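Local structure of 6-phosphogluconate dehydrogenase (Decarboxylating) (Geobacter metallireducens, 4E21) at residues B[70-78]-B[99-107]; B[152-163]-B[196-206]. The protein probably catalyses the NADP-dependent oxidative decarboxylation of 6-phosphogluconate in the pentose phosphate pathway. All blocks are in the same frame, centred on the assembly; numbering follows the deposited sequence.

Interaction 1 (B[70-78]-B[99-107]); sequences RSIEEFCAK and QRMTPLLAA
Ile72, Cys76, Met101 and Leu104 make this an apolar helix-to-helix contact on the flank of the Rossmann-type dinucleotide-binding domain, where helix 72-78 meets the end of helix 94-101 and the 3-10 turn 102-104 that follows it. Ile72 is the hub. Its CG1, anti to the backbone N (chi1 -170°), runs across the side chain of selenomethionine Met101 at about a right angle and lies 3.4 Å from Met101 CB, while its CG2 sits over the centre of one face of the Arg100 guanidinium, 3.8 Å from Arg100 CZ. One turn further on, Cys76 SG rests 3.9 Å from Leu104 CB and equally far from Leu105 CD2. Ile72 and Met101 also both touch Ile28 of strand 24-28, so the pair of helices is seated on the sheet. Toward the solvent, the bent Glu73 chain brings OE2 to 2.9 Å from Arg100 NH2, a salt bridge whose hydrogen bond is weak, with the two planes 57° apart. With an alanine in place of Ile72, a gap would probably open against Met101 CB, and within this contact the guanidinium would keep only the weak Glu73 bond to limit its turning. The chemistry is thus divided: carbon and sulfur, buried at Ile72, Cys76 and Met101, make up the middle of the seam, while at its edge an isoleucine methyl and a carboxylate probably help to steady one arginine.

Interaction 2 (B[152-163]-B[196-206]); sequences YCLMIGGEKQAV and GYLHCGPSGAG
With CG anti to the backbone N (chi1 -179°), His199 swings its ring along the end of strand 153-157 to the start of helix 160-165, and chi1 171° turns Val163 CG2 anti to the carbonyl carbon, over the ring's centre and 4.0 Å from the centroid, in a CH-pi contact. His199 NE2 donates to Gly158 O at 2.9 Å, tilted from the carbonyl plane, while Ile156 O lies at the ring's edge. Next to this, strands 153-157 and 197-201 pair in parallel: Ile156 N gives to Leu198 O (2.9 Å) and Leu198 N to Leu154 O (3.0 Å). Leu154, Ile156 and Tyr197 share one face, with Ile156 CD1 at the edge of the tyrosine ring, 3.9 Å from Tyr197 CD2; helix 167-173 covers them, and Tyr197 OH bonds to Asp167. On the other face, Met155 and Leu198 pack against a second subunit. The chain then turns at 202-205 and starts helix 205-232, where Gly206 CA comes within 3.1 Å of Met155 O, so close that a CB there would clash. Backbone bonds join the strands, and the histidine, held by a bent bond from NE2 and a methyl over its face, extends the join to the next helix.

How the interactions relate
Interactions 1 and 2 follow one another along the chain and do not touch: their centres lie 24 Å apart and their nearest atoms about 8 Å. They share one sheet. Interaction 1 packs two helices against its parallel part, including strands 24-28 and 84-87, whereas interaction 2 pairs strands 153-157 and 197-201 at the far edge, where 153-157 runs antiparallel to its neighbour 135-142. The glycine pattern Gly29, Gly31 and Gly34, probably the dinucleotide-binding turn, follows strand 24-28, on which Ile72 and Met101 rest; Tyr152 packs on helix 32-43, near these glycines but not touching them. Interaction 1 stays within a single subunit, while interaction 2 leads into long helix 205-232 and meets a second subunit.

Interaction 1 (B[70-78]-B[99-107])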
ATOM      1  N   ARG B  70     -32.475  40.050  -1.405  1.00 50.06           N
ATOM      2  CA  ARG B  70     -33.472  39.018  -1.122  1.00 50.06           C
ATOM      3  C   ARG B  70     -33.826  38.159  -2.317  1.00 47.28           C
ATOM      4  O   ARG B  70     -34.711  37.315  -2.236  1.00 48.68           O
ATOM      5  CB  ARG B  70     -34.744  39.604  -0.507  1.00 56.33           C
ATOM      6  CG  ARG B  70     -34.958  41.069  -0.792  1.00 60.38           C
ATOM      7  CD  ARG B  70     -34.483  41.929   0.378  1.00 60.90           C
ATOM      8  NE  ARG B  70     -34.733  43.347   0.114  1.00 67.77           N
ATOM      9  CZ  ARG B  70     -33.782  44.277   0.031  1.00 68.34           C
ATOM     10  NH1 ARG B  70     -32.502  43.943   0.221  1.00 62.38           N
ATOM     11  NH2 ARG B  70     -34.111  45.544  -0.223  1.00 65.25           N
ATOM     12  N   SER B  71     -33.126  38.356  -3.422  1.00 45.19           N
ATOM     13  CA  SER B  71     -33.365  37.526  -4.586  1.00 45.02           C
ATOM     14  C   SER B  71     -32.163  37.616  -5.489  1.00 41.95           C
ATOM     15  O   SER B  71     -31.399  38.571  -5.421  1.00 41.18           O
ATOM     16  CB  SER B  71     -34.604  38.014  -5.346  1.00 46.24           C
ATOM     17  OG  SER B  71     -34.384  39.296  -5.921  1.00 44.48           O
ATOM     18  N   ILE B  72     -31.999  36.627  -6.349  1.00 43.08           N
ATOM     19  CA  ILE B  72     -30.954  36.728  -7.345  1.00 42.39           C
ATOM     20  C   ILE B  72     -31.090  38.048  -8.125  1.00 42.36           C
ATOM     21  O   ILE B  72     -30.082  38.691  -8.455  1.00 39.26           O
ATOM     22  CB  ILE B  72     -30.946  35.513  -8.292  1.00 42.72           C
ATOM     23  CG1 ILE B  72     -29.688  35.556  -9.155  1.00 40.72           C
ATOM     24  CG2 ILE B  72     -32.241  35.420  -9.100  1.00 42.74           C
ATOM     25  CD1 ILE B  72     -28.406  35.455  -8.300  1.00 42.35           C
ATOM     26  N   GLU B  73     -32.335  38.464  -8.377  1.00 41.03           N
ATOM     27  CA  GLU B  73     -32.601  39.671  -9.166  1.00 40.50           C
ATOM     28  C   GLU B  73     -32.048  40.942  -8.532  1.00 39.54           C
ATOM     29  O   GLU B  73     -31.287  41.681  -9.165  1.00 36.98           O
ATOM     30  CB  GLU B  73     -34.097  39.822  -9.458  1.00 40.60           C
ATOM     31  CG  GLU B  73     -34.627  38.860 -10.522  1.00 41.08           C
ATOM     32  CD  GLU B  73     -34.873  37.454  -9.979  1.00 47.83           C
ATOM     33  OE1 GLU B  73     -34.665  37.235  -8.763  1.00 45.86           O
ATOM     34  OE2 GLU B  73     -35.280  36.569 -10.774  1.00 50.60           O
ATOM     35  N   GLU B  74     -32.426  41.201  -7.281  1.00 41.78           N
ATOM     36  CA  GLU B  74     -31.885  42.351  -6.561  1.00 42.07           C
ATOM     37  C   GLU B  74     -30.359  42.265  -6.441  1.00 40.35           C
ATOM     38  O   GLU B  74     -29.650  43.278  -6.513  1.00 39.81           O
ATOM     39  CB  GLU B  74     -32.494  42.468  -5.164  1.00 43.46           C
ATOM     40  CG  GLU B  74     -32.095  43.772  -4.492  1.00 48.59           C
ATOM     41  CD  GLU B  74     -32.322  43.776  -2.997  1.00 55.13           C
ATOM     42  OE1 GLU B  74     -33.024  42.868  -2.503  1.00 55.42           O
ATOM     43  OE2 GLU B  74     -31.786  44.689  -2.322  1.00 57.54           O
ATOM     44  N   PHE B  75     -29.861  41.051  -6.239  1.00 38.06           N
ATOM     45  CA  PHE B  75     -28.430  40.829  -6.168  1.00 38.11           C
ATOM     46  C   PHE B  75     -27.750  41.351  -7.438  1.00 35.16           C
ATOM     47  O   PHE B  75     -26.879  42.211  -7.375  1.00 34.99           O
ATOM     48  CB  PHE B  75     -28.141  39.340  -5.965  1.00 38.16           C
ATOM     49  CG  PHE B  75     -26.688  39.002  -5.912  1.00 36.19           C
ATOM     50  CD1 PHE B  75     -25.945  39.238  -4.754  1.00 37.88           C
ATOM     51  CD2 PHE B  75     -26.056  38.426  -7.005  1.00 36.19           C
ATOM     52  CE1 PHE B  75     -24.587  38.913  -4.680  1.00 36.00           C
ATOM     53  CE2 PHE B  75     -24.698  38.088  -6.947  1.00 35.07           C
ATOM     54  CZ  PHE B  75     -23.957  38.338  -5.777  1.00 34.03           C
ATOM     55  N   CYS B  76     -28.142  40.842  -8.596  1.00 35.46           N
ATOM     56  CA  CYS B  76     -27.513  41.292  -9.840  1.00 37.26           C
ATOM     57  C   CYS B  76     -27.748  42.777 -10.097  1.00 37.35           C
ATOM     58  O   CYS B  76     -26.855  43.498 -10.589  1.00 34.60           O
ATOM     59  CB  CYS B  76     -28.003  40.465 -11.014  1.00 35.32           C
ATOM     60  SG  CYS B  76     -27.447  38.779 -10.879  1.00 38.91           S
ATOM     61  N   ALA B  77     -28.950  43.223  -9.740  1.00 34.92           N
ATOM     62  CA  ALA B  77     -29.321  44.622  -9.864  1.00 38.10           C
ATOM     63  C   ALA B  77     -28.348  45.528  -9.105  1.00 39.60           C
ATOM     64  O   ALA B  77     -27.982  46.607  -9.599  1.00 36.81           O
ATOM     65  CB  ALA B  77     -30.732  44.822  -9.353  1.00 37.86           C
ATOM     66  N   LYS B  78     -27.934  45.075  -7.916  1.00 36.02           N
ATOM     67  CA  LYS B  78     -27.121  45.877  -7.014  1.00 36.15           C
ATOM     68  C   LYS B  78     -25.649  45.892  -7.404  1.00 37.26           C
ATOM     69  O   LYS B  78     -24.877  46.719  -6.906  1.00 36.98           O
ATOM     70  CB  LYS B  78     -27.249  45.348  -5.591  1.00 38.70           C
ATOM     71  CG  LYS B  78     -28.526  45.721  -4.884  1.00 41.34           C
ATOM     72  CD  LYS B  78     -28.414  45.397  -3.409  1.00 45.78           C
ATOM     73  CE  LYS B  78     -29.338  46.264  -2.561  1.00 49.47           C
ATOM     74  NZ  LYS B  78     -28.986  46.124  -1.113  1.00 53.36           N
ATOM     75  N   GLN B  99     -27.539  28.512 -14.064  1.00 35.76           N
ATOM     76  CA  GLN B  99     -28.746  28.543 -14.884  1.00 37.58           C
ATOM     77  C   GLN B  99     -29.643  29.705 -14.470  1.00 36.13           C
ATOM     78  O   GLN B  99     -30.142  30.449 -15.312  1.00 37.74           O
ATOM     79  CB  GLN B  99     -29.513  27.219 -14.771  1.00 39.44           C
ATOM     80  CG  GLN B  99     -28.972  26.103 -15.675  1.00 45.37           C
ATOM     81  CD  GLN B  99     -29.248  24.689 -15.133  1.00 50.41           C
ATOM     82  OE1 GLN B  99     -30.062  24.505 -14.221  1.00 53.43           O
ATOM     83  NE2 GLN B  99     -28.565  23.691 -15.699  1.00 46.71           N
ATOM     84  N   ARG B 100     -29.819  29.853 -13.165  1.00 36.93           N
ATOM     85  CA  ARG B 100     -30.670  30.872 -12.572  1.00 37.97           C
ATOM     86  C   ARG B 100     -30.160  32.316 -12.725  1.00 39.00           C
ATOM     87  O   ARG B 100     -30.942  33.212 -13.044  1.00 40.33           O
ATOM     88  CB  ARG B 100     -30.914  30.565 -11.083  1.00 38.15           C
ATOM     89  CG  ARG B 100     -31.976  31.445 -10.438  1.00 44.48           C
ATOM     90  CD  ARG B 100     -33.362  31.248 -11.123  1.00 48.54           C
ATOM     91  NE  ARG B 100     -34.238  32.417 -11.012  1.00 50.27           N
ATOM     92  CZ  ARG B 100     -34.873  32.786  -9.898  1.00 57.24           C
ATOM     93  NH1 ARG B 100     -34.731  32.087  -8.772  1.00 55.38           N
ATOM     94  NH2 ARG B 100     -35.648  33.868  -9.908  1.00 59.17           N
HETATM   95  N   MSE B 101     -28.875  32.566 -12.493  1.00 35.79           N
HETATM   96  CA  MSE B 101     -28.422  33.951 -12.522  1.00 37.06           C
HETATM   97  C   MSE B 101     -27.823  34.469 -13.845  1.00 36.33           C
HETATM   98  O   MSE B 101     -27.808  35.684 -14.081  1.00 33.93           O
HETATM   99  CB  MSE B 101     -27.471  34.238 -11.373  1.00 36.20           C
HETATM  100  CG  MSE B 101     -26.066  33.955 -11.704  1.00 36.80           C
HETATM  101 SE   MSE B 101     -24.828  34.673 -10.394  0.51 36.93          SE
HETATM  102  CE  MSE B 101     -23.495  33.324 -10.801  1.00 32.03           C
ATOM    103  N   THR B 102     -27.333  33.569 -14.693  1.00 33.47           N
ATOM    104  CA  THR B 102     -26.703  33.967 -15.951  1.00 33.47           C
ATOM    105  C   THR B 102     -27.568  34.867 -16.876  1.00 35.24           C
ATOM    106  O   THR B 102     -27.033  35.789 -17.507  1.00 34.05           O
ATOM    107  CB  THR B 102     -26.141  32.737 -16.705  1.00 34.65           C
ATOM    108  OG1 THR B 102     -25.039  32.206 -15.961  1.00 35.49           O
ATOM    109  CG2 THR B 102     -25.664  33.101 -18.107  1.00 32.51           C
ATOM    110  N   PRO B 103     -28.892  34.614 -16.954  1.00 34.97           N
ATOM    111  CA  PRO B 103     -29.786  35.497 -17.729  1.00 34.33           C
ATOM    112  C   PRO B 103     -29.822  36.942 -17.237  1.00 34.58           C
ATOM    113  O   PRO B 103     -30.217  37.815 -18.005  1.00 35.13           O
ATOM    114  CB  PRO B 103     -31.163  34.852 -17.554  1.00 35.19           C
ATOM    115  CG  PRO B 103     -30.859  33.382 -17.300  1.00 35.75           C
ATOM    116  CD  PRO B 103     -29.583  33.394 -16.490  1.00 35.41           C
ATOM    117  N   LEU B 104     -29.425  37.191 -15.991  1.00 34.26           N
ATOM    118  CA  LEU B 104     -29.328  38.555 -15.472  1.00 33.33           C
ATOM    119  C   LEU B 104     -27.929  39.138 -15.610  1.00 33.58           C
ATOM    120  O   LEU B 104     -27.727  40.316 -15.346  1.00 34.70           O
ATOM    121  CB  LEU B 104     -29.746  38.646 -13.999  1.00 36.11           C
ATOM    122  CG  LEU B 104     -31.205  38.488 -13.537  1.00 39.66           C
ATOM    123  CD1 LEU B 104     -32.162  38.486 -14.709  1.00 35.30           C
ATOM    124  CD2 LEU B 104     -31.369  37.203 -12.685  1.00 40.70           C
ATOM    125  N   LEU B 105     -26.957  38.320 -16.001  1.00 32.76           N
ATOM    126  CA  LEU B 105     -25.572  38.796 -16.076  1.00 32.99           C
ATOM    127  C   LEU B 105     -25.293  39.364 -17.468  1.00 31.86           C
ATOM    128  O   LEU B 105     -26.141  39.291 -18.363  1.00 29.01           O
ATOM    129  CB  LEU B 105     -24.562  37.687 -15.729  1.00 30.30           C
ATOM    130  CG  LEU B 105     -24.580  37.109 -14.305  1.00 32.78           C
ATOM    131  CD1 LEU B 105     -23.529  36.009 -14.127  1.00 31.15           C
ATOM    132  CD2 LEU B 105     -24.376  38.195 -13.269  1.00 28.98           C
ATOM    133  N   ALA B 106     -24.101  39.917 -17.651  1.00 29.10           N
ATOM    134  CA  ALA B 106     -23.795  40.601 -18.893  1.00 29.28           C
ATOM    135  C   ALA B 106     -22.376  40.306 -19.328  1.00 28.83           C
ATOM    136  O   ALA B 106     -21.510  40.002 -18.497  1.00 29.15           O
ATOM    137  CB  ALA B 106     -23.997  42.105 -18.716  1.00 28.14           C
ATOM    138  N   ALA B 107     -22.137  40.403 -20.627  1.00 26.34           N
ATOM    139  CA  ALA B 107     -20.795  40.271 -21.170  1.00 30.25           C
ATOM    140  C   ALA B 107     -19.760  41.120 -20.396  1.00 30.94           C
ATOM    141  O   ALA B 107     -20.034  42.243 -19.973  1.00 31.24           O
ATOM    142  CB  ALA B 107     -20.782  40.586 -22.669  1.00 25.52           C
TER

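Interaction 2 (B[152-163]-B[196-206])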
ATOM      1  N   TYR B 152      -6.071  33.139   2.941  1.00 30.45           N
ATOM      2  CA  TYR B 152      -6.351  31.854   2.321  1.00 29.21           C
ATOM      3  C   TYR B 152      -5.311  31.642   1.247  1.00 29.43           C
ATOM      4  O   TYR B 152      -4.935  32.589   0.541  1.00 28.38           O
ATOM      5  CB  TYR B 152      -7.733  31.865   1.657  1.00 27.90           C
ATOM      6  CG  TYR B 152      -8.876  32.231   2.584  1.00 30.43           C
ATOM      7  CD1 TYR B 152      -9.266  33.556   2.750  1.00 29.20           C
ATOM      8  CD2 TYR B 152      -9.565  31.249   3.296  1.00 31.28           C
ATOM      9  CE1 TYR B 152     -10.311  33.895   3.603  1.00 30.29           C
ATOM     10  CE2 TYR B 152     -10.602  31.576   4.158  1.00 33.25           C
ATOM     11  CZ  TYR B 152     -10.975  32.906   4.307  1.00 33.05           C
ATOM     12  OH  TYR B 152     -12.016  33.238   5.154  1.00 32.19           O
ATOM     13  N   CYS B 153      -4.833  30.411   1.126  1.00 27.74           N
ATOM     14  CA  CYS B 153      -4.019  30.046  -0.025  1.00 26.40           C
ATOM     15  C   CYS B 153      -4.973  29.843  -1.201  1.00 24.14           C
ATOM     16  O   CYS B 153      -5.955  29.128  -1.071  1.00 23.48           O
ATOM     17  CB  CYS B 153      -3.258  28.751   0.244  1.00 24.71           C
ATOM     18  SG  CYS B 153      -2.231  28.301  -1.145  1.00 26.19           S
ATOM     19  N   LEU B 154      -4.680  30.478  -2.332  1.00 23.59           N
ATOM     20  CA  LEU B 154      -5.598  30.521  -3.482  1.00 26.36           C
ATOM     21  C   LEU B 154      -4.950  29.990  -4.748  1.00 25.28           C
ATOM     22  O   LEU B 154      -3.875  30.449  -5.168  1.00 26.14           O
ATOM     23  CB  LEU B 154      -6.084  31.946  -3.750  1.00 23.96           C
ATOM     24  CG  LEU B 154      -6.841  32.620  -2.611  1.00 26.77           C
ATOM     25  CD1 LEU B 154      -7.341  34.004  -3.031  1.00 27.77           C
ATOM     26  CD2 LEU B 154      -7.994  31.756  -2.169  1.00 27.06           C
HETATM   27  N   MSE B 155      -5.607  29.011  -5.344  1.00 22.94           N
HETATM   28  CA  MSE B 155      -5.111  28.389  -6.549  1.00 23.25           C
HETATM   29  C   MSE B 155      -6.138  28.654  -7.646  1.00 24.93           C
HETATM   30  O   MSE B 155      -7.297  28.220  -7.559  1.00 22.75           O
HETATM   31  CB  MSE B 155      -4.891  26.895  -6.300  1.00 23.72           C
HETATM   32  CG  MSE B 155      -3.779  26.610  -5.263  1.00 22.23           C
HETATM   33 SE   MSE B 155      -4.225  25.054  -4.189  0.64 26.25          SE
HETATM   34  CE  MSE B 155      -4.917  25.931  -2.581  1.00 22.54           C
ATOM     35  N   ILE B 156      -5.701  29.389  -8.670  1.00 26.42           N
ATOM     36  CA  ILE B 156      -6.604  30.074  -9.591  1.00 23.21           C
ATOM     37  C   ILE B 156      -6.440  29.587 -11.024  1.00 23.26           C
ATOM     38  O   ILE B 156      -5.322  29.534 -11.541  1.00 23.93           O
ATOM     39  CB  ILE B 156      -6.362  31.594  -9.522  1.00 25.47           C
ATOM     40  CG1 ILE B 156      -6.324  32.058  -8.054  1.00 25.06           C
ATOM     41  CG2 ILE B 156      -7.414  32.355 -10.332  1.00 23.86           C
ATOM     42  CD1 ILE B 156      -5.662  33.431  -7.841  1.00 23.75           C
ATOM     43  N   GLY B 157      -7.550  29.193 -11.646  1.00 21.71           N
ATOM     44  CA  GLY B 157      -7.555  28.838 -13.059  1.00 22.71           C
ATOM     45  C   GLY B 157      -8.498  29.722 -13.875  1.00 24.82           C
ATOM     46  O   GLY B 157      -9.524  30.190 -13.371  1.00 24.21           O
ATOM     47  N   GLY B 158      -8.166  29.939 -15.145  1.00 27.17           N
ATOM     48  CA  GLY B 158      -9.026  30.709 -16.034  1.00 26.37           C
ATOM     49  C   GLY B 158      -8.255  31.697 -16.886  1.00 27.18           C
ATOM     50  O   GLY B 158      -7.028  31.677 -16.883  1.00 26.93           O
ATOM     51  N   GLU B 159      -8.960  32.559 -17.616  1.00 26.43           N
ATOM     52  CA  GLU B 159      -8.300  33.477 -18.547  1.00 27.84           C
ATOM     53  C   GLU B 159      -7.405  34.509 -17.861  1.00 28.16           C
ATOM     54  O   GLU B 159      -7.759  35.069 -16.826  1.00 26.54           O
ATOM     55  CB  GLU B 159      -9.339  34.208 -19.394  1.00 30.68           C
ATOM     56  CG  GLU B 159      -9.964  33.361 -20.495  1.00 30.65           C
ATOM     57  CD  GLU B 159     -11.202  34.017 -21.072  1.00 35.69           C
ATOM     58  OE1 GLU B 159     -11.309  35.270 -20.973  1.00 40.09           O
ATOM     59  OE2 GLU B 159     -12.077  33.289 -21.600  1.00 35.68           O
ATOM     60  N   LYS B 160      -6.254  34.783 -18.455  1.00 28.26           N
ATOM     61  CA  LYS B 160      -5.335  35.742 -17.861  1.00 32.55           C
ATOM     62  C   LYS B 160      -5.979  37.110 -17.575  1.00 33.51           C
ATOM     63  O   LYS B 160      -5.880  37.623 -16.457  1.00 32.16           O
ATOM     64  CB  LYS B 160      -4.084  35.908 -18.721  1.00 34.68           C
ATOM     65  CG  LYS B 160      -2.937  36.507 -17.919  1.00 41.65           C
ATOM     66  CD  LYS B 160      -1.575  36.154 -18.482  1.00 42.82           C
ATOM     67  CE  LYS B 160      -1.245  37.013 -19.697  1.00 50.73           C
ATOM     68  NZ  LYS B 160       0.223  37.312 -19.800  1.00 61.63           N
ATOM     69  N   GLN B 161      -6.646  37.689 -18.571  1.00 31.67           N
ATOM     70  CA  GLN B 161      -7.267  39.004 -18.401  1.00 35.27           C
ATOM     71  C   GLN B 161      -8.149  39.102 -17.153  1.00 34.04           C
ATOM     72  O   GLN B 161      -8.102  40.093 -16.431  1.00 33.30           O
ATOM     73  CB  GLN B 161      -8.087  39.377 -19.636  1.00 36.99           C
ATOM     74  CG  GLN B 161      -9.311  40.243 -19.327  1.00 41.48           C
ATOM     75  CD  GLN B 161     -10.663  39.504 -19.449  1.00 44.48           C
ATOM     76  OE1 GLN B 161     -11.722  40.132 -19.365  1.00 48.42           O
ATOM     77  NE2 GLN B 161     -10.628  38.183 -19.661  1.00 42.18           N
ATOM     78  N   ALA B 162      -8.955  38.077 -16.904  1.00 31.90           N
ATOM     79  CA  ALA B 162      -9.898  38.117 -15.793  1.00 32.20           C
ATOM     80  C   ALA B 162      -9.171  37.995 -14.480  1.00 32.54           C
ATOM     81  O   ALA B 162      -9.538  38.627 -13.488  1.00 31.87           O
ATOM     82  CB  ALA B 162     -10.929  37.009 -15.920  1.00 32.22           C
ATOM     83  N   VAL B 163      -8.136  37.165 -14.472  1.00 32.08           N
ATOM     84  CA  VAL B 163      -7.378  36.936 -13.257  1.00 32.56           C
ATOM     85  C   VAL B 163      -6.580  38.177 -12.857  1.00 33.53           C
ATOM     86  O   VAL B 163      -6.429  38.475 -11.657  1.00 33.70           O
ATOM     87  CB  VAL B 163      -6.455  35.707 -13.385  1.00 28.61           C
ATOM     88  CG1 VAL B 163      -5.508  35.606 -12.173  1.00 27.72           C
ATOM     89  CG2 VAL B 163      -7.312  34.457 -13.518  1.00 27.25           C
ATOM     90  N   GLY B 196       0.923  33.969  -1.559  1.00 28.28           N
ATOM     91  CA  GLY B 196      -0.058  32.967  -1.193  1.00 27.45           C
ATOM     92  C   GLY B 196      -1.255  32.861  -2.144  1.00 27.13           C
ATOM     93  O   GLY B 196      -2.291  32.308  -1.786  1.00 25.78           O
ATOM     94  N   TYR B 197      -1.117  33.380  -3.360  1.00 25.74           N
ATOM     95  CA  TYR B 197      -2.069  33.072  -4.414  1.00 25.60           C
ATOM     96  C   TYR B 197      -1.339  32.899  -5.735  1.00 26.08           C
ATOM     97  O   TYR B 197      -0.235  33.421  -5.919  1.00 24.91           O
ATOM     98  CB  TYR B 197      -3.199  34.115  -4.509  1.00 27.80           C
ATOM     99  CG  TYR B 197      -2.778  35.485  -5.002  1.00 29.79           C
ATOM    100  CD1 TYR B 197      -2.160  36.397  -4.142  1.00 28.85           C
ATOM    101  CD2 TYR B 197      -3.017  35.877  -6.322  1.00 28.86           C
ATOM    102  CE1 TYR B 197      -1.780  37.658  -4.585  1.00 30.11           C
ATOM    103  CE2 TYR B 197      -2.653  37.134  -6.771  1.00 30.77           C
ATOM    104  CZ  TYR B 197      -2.033  38.019  -5.896  1.00 34.13           C
ATOM    105  OH  TYR B 197      -1.666  39.265  -6.336  1.00 35.54           O
ATOM    106  N   LEU B 198      -1.941  32.141  -6.647  1.00 23.52           N
ATOM    107  CA  LEU B 198      -1.219  31.715  -7.837  1.00 25.59           C
ATOM    108  C   LEU B 198      -2.194  31.426  -8.938  1.00 25.94           C
ATOM    109  O   LEU B 198      -3.131  30.647  -8.746  1.00 24.17           O
ATOM    110  CB  LEU B 198      -0.470  30.413  -7.567  1.00 24.29           C
ATOM    111  CG  LEU B 198       0.821  30.122  -8.342  1.00 27.81           C
ATOM    112  CD1 LEU B 198       0.986  28.601  -8.573  1.00 26.42           C
ATOM    113  CD2 LEU B 198       0.973  30.911  -9.647  1.00 27.00           C
ATOM    114  N   HIS B 199      -1.955  32.030 -10.095  1.00 25.48           N
ATOM    115  CA  HIS B 199      -2.704  31.705 -11.301  1.00 26.79           C
ATOM    116  C   HIS B 199      -2.054  30.453 -11.865  1.00 26.89           C
ATOM    117  O   HIS B 199      -0.936  30.500 -12.381  1.00 26.37           O
ATOM    118  CB  HIS B 199      -2.653  32.859 -12.308  1.00 24.19           C
ATOM    119  CG  HIS B 199      -3.425  32.603 -13.554  1.00 25.28           C
ATOM    120  ND1 HIS B 199      -3.242  33.330 -14.710  1.00 27.80           N
ATOM    121  CD2 HIS B 199      -4.389  31.693 -13.835  1.00 27.74           C
ATOM    122  CE1 HIS B 199      -4.060  32.884 -15.646  1.00 28.17           C
ATOM    123  NE2 HIS B 199      -4.765  31.886 -15.141  1.00 27.86           N
ATOM    124  N   CYS B 200      -2.747  29.327 -11.743  1.00 25.69           N
ATOM    125  CA  CYS B 200      -2.135  28.035 -12.015  1.00 23.55           C
ATOM    126  C   CYS B 200      -2.173  27.625 -13.477  1.00 26.56           C
ATOM    127  O   CYS B 200      -1.370  26.798 -13.910  1.00 27.28           O
ATOM    128  CB  CYS B 200      -2.804  26.972 -11.159  1.00 24.84           C
ATOM    129  SG  CYS B 200      -2.408  27.153  -9.399  1.00 23.97           S
ATOM    130  N   GLY B 201      -3.106  28.196 -14.241  1.00 25.55           N
ATOM    131  CA  GLY B 201      -3.306  27.776 -15.618  1.00 25.60           C
ATOM    132  C   GLY B 201      -4.684  28.149 -16.125  1.00 25.52           C
ATOM    133  O   GLY B 201      -5.403  28.916 -15.481  1.00 24.96           O
ATOM    134  N   PRO B 202      -5.066  27.607 -17.285  1.00 25.19           N
ATOM    135  CA  PRO B 202      -6.370  27.969 -17.846  1.00 25.98           C
ATOM    136  C   PRO B 202      -7.490  27.305 -17.051  1.00 26.82           C
ATOM    137  O   PRO B 202      -7.253  26.668 -16.036  1.00 25.40           O
ATOM    138  CB  PRO B 202      -6.311  27.378 -19.256  1.00 26.23           C
ATOM    139  CG  PRO B 202      -5.408  26.159 -19.083  1.00 25.72           C
ATOM    140  CD  PRO B 202      -4.320  26.690 -18.162  1.00 25.77           C
ATOM    141  N   SER B 203      -8.713  27.413 -17.537  1.00 27.27           N
ATOM    142  CA  SER B 203      -9.857  26.942 -16.777  1.00 26.79           C
ATOM    143  C   SER B 203      -9.672  25.514 -16.180  1.00 25.99           C
ATOM    144  O   SER B 203      -9.241  24.577 -16.873  1.00 24.18           O
ATOM    145  CB  SER B 203     -11.116  27.065 -17.655  1.00 25.92           C
ATOM    146  OG  SER B 203     -12.264  26.593 -16.982  1.00 30.67           O
ATOM    147  N   GLY B 204      -9.987  25.371 -14.891  1.00 25.17           N
ATOM    148  CA  GLY B 204      -9.895  24.094 -14.194  1.00 23.10           C
ATOM    149  C   GLY B 204      -8.600  23.908 -13.410  1.00 24.89           C
ATOM    150  O   GLY B 204      -8.519  23.066 -12.513  1.00 25.12           O
ATOM    151  N   ALA B 205      -7.581  24.698 -13.740  1.00 24.59           N
ATOM    152  CA  ALA B 205      -6.236  24.480 -13.217  1.00 23.79           C
ATOM    153  C   ALA B 205      -6.155  24.752 -11.712  1.00 25.29           C
ATOM    154  O   ALA B 205      -5.400  24.068 -10.992  1.00 20.95           O
ATOM    155  CB  ALA B 205      -5.215  25.315 -13.972  1.00 21.06           C
ATOM    156  N   GLY B 206      -6.913  25.750 -11.248  1.00 21.90           N
ATOM    157  CA  GLY B 206      -6.962  26.082  -9.835  1.00 21.51           C
ATOM    158  C   GLY B 206      -7.547  24.923  -9.030  1.00 23.91           C
ATOM    159  O   GLY B 206      -6.985  24.521  -8.013  1.00 19.31           O
TER